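Local coordinates for protein alanine racemase (Oenococcus oeni PSU-1, PDB 3HUR) that belongs to the alanine racemase family, pairing an N-terminal TIM-type barrel with a C-terminal domain built largely of beta strands, and assembles from several copies of the chain, at residues D259-K264 / G281-L286. Residues are numbered along the deposited sequence; the frame is centred on the assembly and turned at random.
Sequences DVRFVK and GYVATL
Val283 O accepts two hydrogen bonds, from Arg261 N at 3.0 Å and from a water at 2.6 Å, arriving from well-separated directions. That water also lies 2.7 Å from Thr285 OG1, with which it is hydrogen-bonded, and accepts from Arg261 NE at 2.9 Å, lying in the plane of the guanidinium at its edge. A bend at chi3 (-63°) puts NE where it can donate to the water. Arg261 and Val283 run side by side on this face; Asp259 and Thr285 share it, with Asp259 CB 3.9 Å from Thr285 CB. Tyr271 of the third subunit hydrogen-bonds Thr285 OG1 through its hydroxyl and makes a cation-pi contact with Arg261, so the water's site lies beside an intersubunit surface; Tyr354 of the second subunit packs on Asp259 and Thr285. The strands 251-263 and 281-286 are antiparallel neighbours in the mixed sheet of the C-terminal domain, far from the chain's centre, and strand 321-324 flanks 281-286 on its other edge. Arg261 and Val283 form a hydrogen-bonded pair, and Thr285 N reaches Asp259 O at 2.8 Å in a nearly straight bond (169°); the bonds between Val263 and Gly281 are weak. On the face of Val260, Phe262, Tyr282 and Ala284, the Phe262 ring turns its edge to the face of Tyr282 in a T-shaped stack, centroids 5.1 Å apart and planes at 65°. Phe262 CD1 is the touching atom, lying over the Tyr282 ring near CZ, while the Tyr282 hydroxyl lies in the Phe262 ring plane at its edge. Val260 CG1 meets Tyr282 CD1 at 3.7 Å.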
ATOM      1  N   ASP A 259      12.059 -20.289 -16.675  1.00 39.36           N
ATOM      2  CA  ASP A 259      12.966 -20.081 -17.788  1.00 41.25           C
ATOM      3  C   ASP A 259      14.421 -20.226 -17.313  1.00 43.42           C
ATOM      4  O   ASP A 259      14.791 -19.719 -16.252  1.00 43.69           O
ATOM      5  CB  ASP A 259      12.719 -18.688 -18.374  1.00 41.27           C
ATOM      6  CG  ASP A 259      13.378 -18.473 -19.756  1.00 42.37           C
ATOM      7  OD1 ASP A 259      13.501 -19.460 -20.512  1.00 41.21           O
ATOM      8  OD2 ASP A 259      13.737 -17.295 -20.079  1.00 40.10           O
ATOM      9  N   VAL A 260      15.229 -20.936 -18.100  1.00 46.02           N
ATOM     10  CA  VAL A 260      16.693 -21.017 -17.900  1.00 48.04           C
ATOM     11  C   VAL A 260      17.446 -20.531 -19.153  1.00 49.64           C
ATOM     12  O   VAL A 260      17.156 -20.970 -20.268  1.00 49.27           O
ATOM     13  CB  VAL A 260      17.166 -22.439 -17.615  1.00 48.22           C
ATOM     14  CG1 VAL A 260      18.593 -22.406 -17.085  1.00 48.13           C
ATOM     15  CG2 VAL A 260      16.246 -23.116 -16.618  1.00 48.85           C
ATOM     16  N   ARG A 261      18.386 -19.611 -18.937  1.00 51.63           N
ATOM     17  CA  ARG A 261      19.202 -19.010 -19.982  1.00 53.11           C
ATOM     18  C   ARG A 261      20.694 -19.171 -19.629  1.00 54.88           C
ATOM     19  O   ARG A 261      21.105 -18.876 -18.501  1.00 54.18           O
ATOM     20  CB  ARG A 261      18.896 -17.517 -20.070  1.00 53.04           C
ATOM     21  CG  ARG A 261      17.525 -17.115 -20.701  1.00 53.41           C
ATOM     22  CD  ARG A 261      17.348 -15.590 -20.649  1.00 52.19           C
ATOM     23  NE  ARG A 261      17.308 -15.137 -19.263  1.00 52.48           N
ATOM     24  CZ  ARG A 261      17.592 -13.909 -18.812  1.00 55.77           C
ATOM     25  NH1 ARG A 261      17.975 -12.919 -19.619  1.00 55.96           N
ATOM     26  NH2 ARG A 261      17.505 -13.672 -17.497  1.00 58.06           N
ATOM     27  N   PHE A 262      21.497 -19.631 -20.591  1.00 57.16           N
ATOM     28  CA  PHE A 262      22.964 -19.517 -20.507  1.00 59.04           C
ATOM     29  C   PHE A 262      23.291 -18.059 -20.783  1.00 59.43           C
ATOM     30  O   PHE A 262      23.027 -17.572 -21.863  1.00 59.69           O
ATOM     31  CB  PHE A 262      23.631 -20.431 -21.554  1.00 60.00           C
ATOM     32  CG  PHE A 262      25.111 -20.695 -21.324  1.00 62.65           C
ATOM     33  CD1 PHE A 262      25.575 -22.003 -21.166  1.00 64.88           C
ATOM     34  CD2 PHE A 262      26.041 -19.648 -21.306  1.00 66.14           C
ATOM     35  CE1 PHE A 262      26.939 -22.271 -20.974  1.00 67.07           C
ATOM     36  CE2 PHE A 262      27.409 -19.901 -21.106  1.00 67.23           C
ATOM     37  CZ  PHE A 262      27.859 -21.218 -20.941  1.00 67.77           C
ATOM     38  N   VAL A 263      23.822 -17.369 -19.789  1.00 60.38           N
ATOM     39  CA  VAL A 263      24.244 -15.993 -19.915  1.00 61.56           C
ATOM     40  C   VAL A 263      25.755 -15.946 -19.710  1.00 63.29           C
ATOM     41  O   VAL A 263      26.272 -16.551 -18.757  1.00 64.00           O
ATOM     42  CB  VAL A 263      23.614 -15.140 -18.827  1.00 61.66           C
ATOM     43  CG1 VAL A 263      24.211 -13.719 -18.852  1.00 61.17           C
ATOM     44  CG2 VAL A 263      22.100 -15.137 -18.971  1.00 60.99           C
ATOM     45  N   LYS A 264      26.464 -15.215 -20.571  1.00 64.48           N
ATOM     46  CA  LYS A 264      27.931 -15.330 -20.640  1.00 65.13           C
ATOM     47  C   LYS A 264      28.638 -14.270 -19.785  1.00 65.67           C
ATOM     48  O   LYS A 264      28.119 -13.178 -19.571  1.00 66.08           O
ATOM     49  CB  LYS A 264      28.418 -15.317 -22.104  1.00 65.14           C
ATOM     50  N   GLY A 281      27.712 -19.249 -17.104  1.00 62.26           N
ATOM     51  CA  GLY A 281      26.815 -20.094 -16.291  1.00 60.59           C
ATOM     52  C   GLY A 281      25.322 -19.778 -16.412  1.00 59.06           C
ATOM     53  O   GLY A 281      24.916 -18.740 -16.931  1.00 59.24           O
ATOM     54  N   TYR A 282      24.498 -20.671 -15.888  1.00 56.69           N
ATOM     55  CA  TYR A 282      23.064 -20.585 -16.077  1.00 54.53           C
ATOM     56  C   TYR A 282      22.332 -19.662 -15.094  1.00 51.90           C
ATOM     57  O   TYR A 282      22.709 -19.543 -13.912  1.00 51.81           O
ATOM     58  CB  TYR A 282      22.477 -21.977 -15.992  1.00 54.83           C
ATOM     59  CG  TYR A 282      22.869 -22.842 -17.149  1.00 56.76           C
ATOM     60  CD1 TYR A 282      22.022 -22.982 -18.245  1.00 56.92           C
ATOM     61  CD2 TYR A 282      24.093 -23.542 -17.151  1.00 59.72           C
ATOM     62  CE1 TYR A 282      22.361 -23.780 -19.318  1.00 58.95           C
ATOM     63  CE2 TYR A 282      24.452 -24.353 -18.241  1.00 59.67           C
ATOM     64  CZ  TYR A 282      23.575 -24.463 -19.316  1.00 60.10           C
ATOM     65  OH  TYR A 282      23.884 -25.241 -20.406  1.00 62.82           O
ATOM     66  N   VAL A 283      21.277 -19.021 -15.614  1.00 48.40           N
ATOM     67  CA  VAL A 283      20.381 -18.167 -14.834  1.00 45.42           C
ATOM     68  C   VAL A 283      18.904 -18.511 -15.016  1.00 43.01           C
ATOM     69  O   VAL A 283      18.398 -18.579 -16.143  1.00 41.92           O
ATOM     70  CB  VAL A 283      20.504 -16.745 -15.224  1.00 45.25           C
ATOM     71  CG1 VAL A 283      19.396 -15.930 -14.521  1.00 45.39           C
ATOM     72  CG2 VAL A 283      21.885 -16.255 -14.861  1.00 44.08           C
ATOM     73  N   ALA A 284      18.231 -18.717 -13.882  1.00 40.47           N
ATOM     74  CA  ALA A 284      16.806 -19.058 -13.852  1.00 38.23           C
ATOM     75  C   ALA A 284      15.961 -17.804 -13.570  1.00 36.48           C
ATOM     76  O   ALA A 284      16.339 -16.933 -12.759  1.00 36.19           O
ATOM     77  CB  ALA A 284      16.553 -20.141 -12.828  1.00 37.16           C
ATOM     78  N   THR A 285      14.858 -17.714 -14.292  1.00 34.23           N
ATOM     79  CA  THR A 285      13.785 -16.730 -14.062  1.00 33.27           C
ATOM     80  C   THR A 285      12.607 -17.391 -13.306  1.00 31.88           C
ATOM     81  O   THR A 285      12.062 -18.416 -13.754  1.00 31.38           O
ATOM     82  CB  THR A 285      13.201 -16.275 -15.388  1.00 32.88           C
ATOM     83  OG1 THR A 285      14.252 -15.768 -16.179  1.00 33.79           O
ATOM     84  CG2 THR A 285      12.099 -15.204 -15.218  1.00 33.44           C
ATOM     85  N   LEU A 286      12.214 -16.794 -12.189  1.00 29.95           N
ATOM     86  CA  LEU A 286      11.176 -17.359 -11.339  1.00 29.02           C
ATOM     87  C   LEU A 286       9.960 -16.462 -11.491  1.00 27.78           C
ATOM     88  O   LEU A 286      10.096 -15.248 -11.576  1.00 27.26           O
ATOM     89  CB  LEU A 286      11.647 -17.415  -9.869  1.00 29.07           C
ATOM     90  CG  LEU A 286      13.024 -18.032  -9.604  1.00 29.56           C
ATOM     91  CD1 LEU A 286      13.322 -18.039  -8.125  1.00 30.85           C
ATOM     92  CD2 LEU A 286      13.186 -19.444 -10.160  1.00 29.83           C
TER
HETATM   93  O   HOH W   1      16.592 -16.867 -17.031  1.00 38.28           O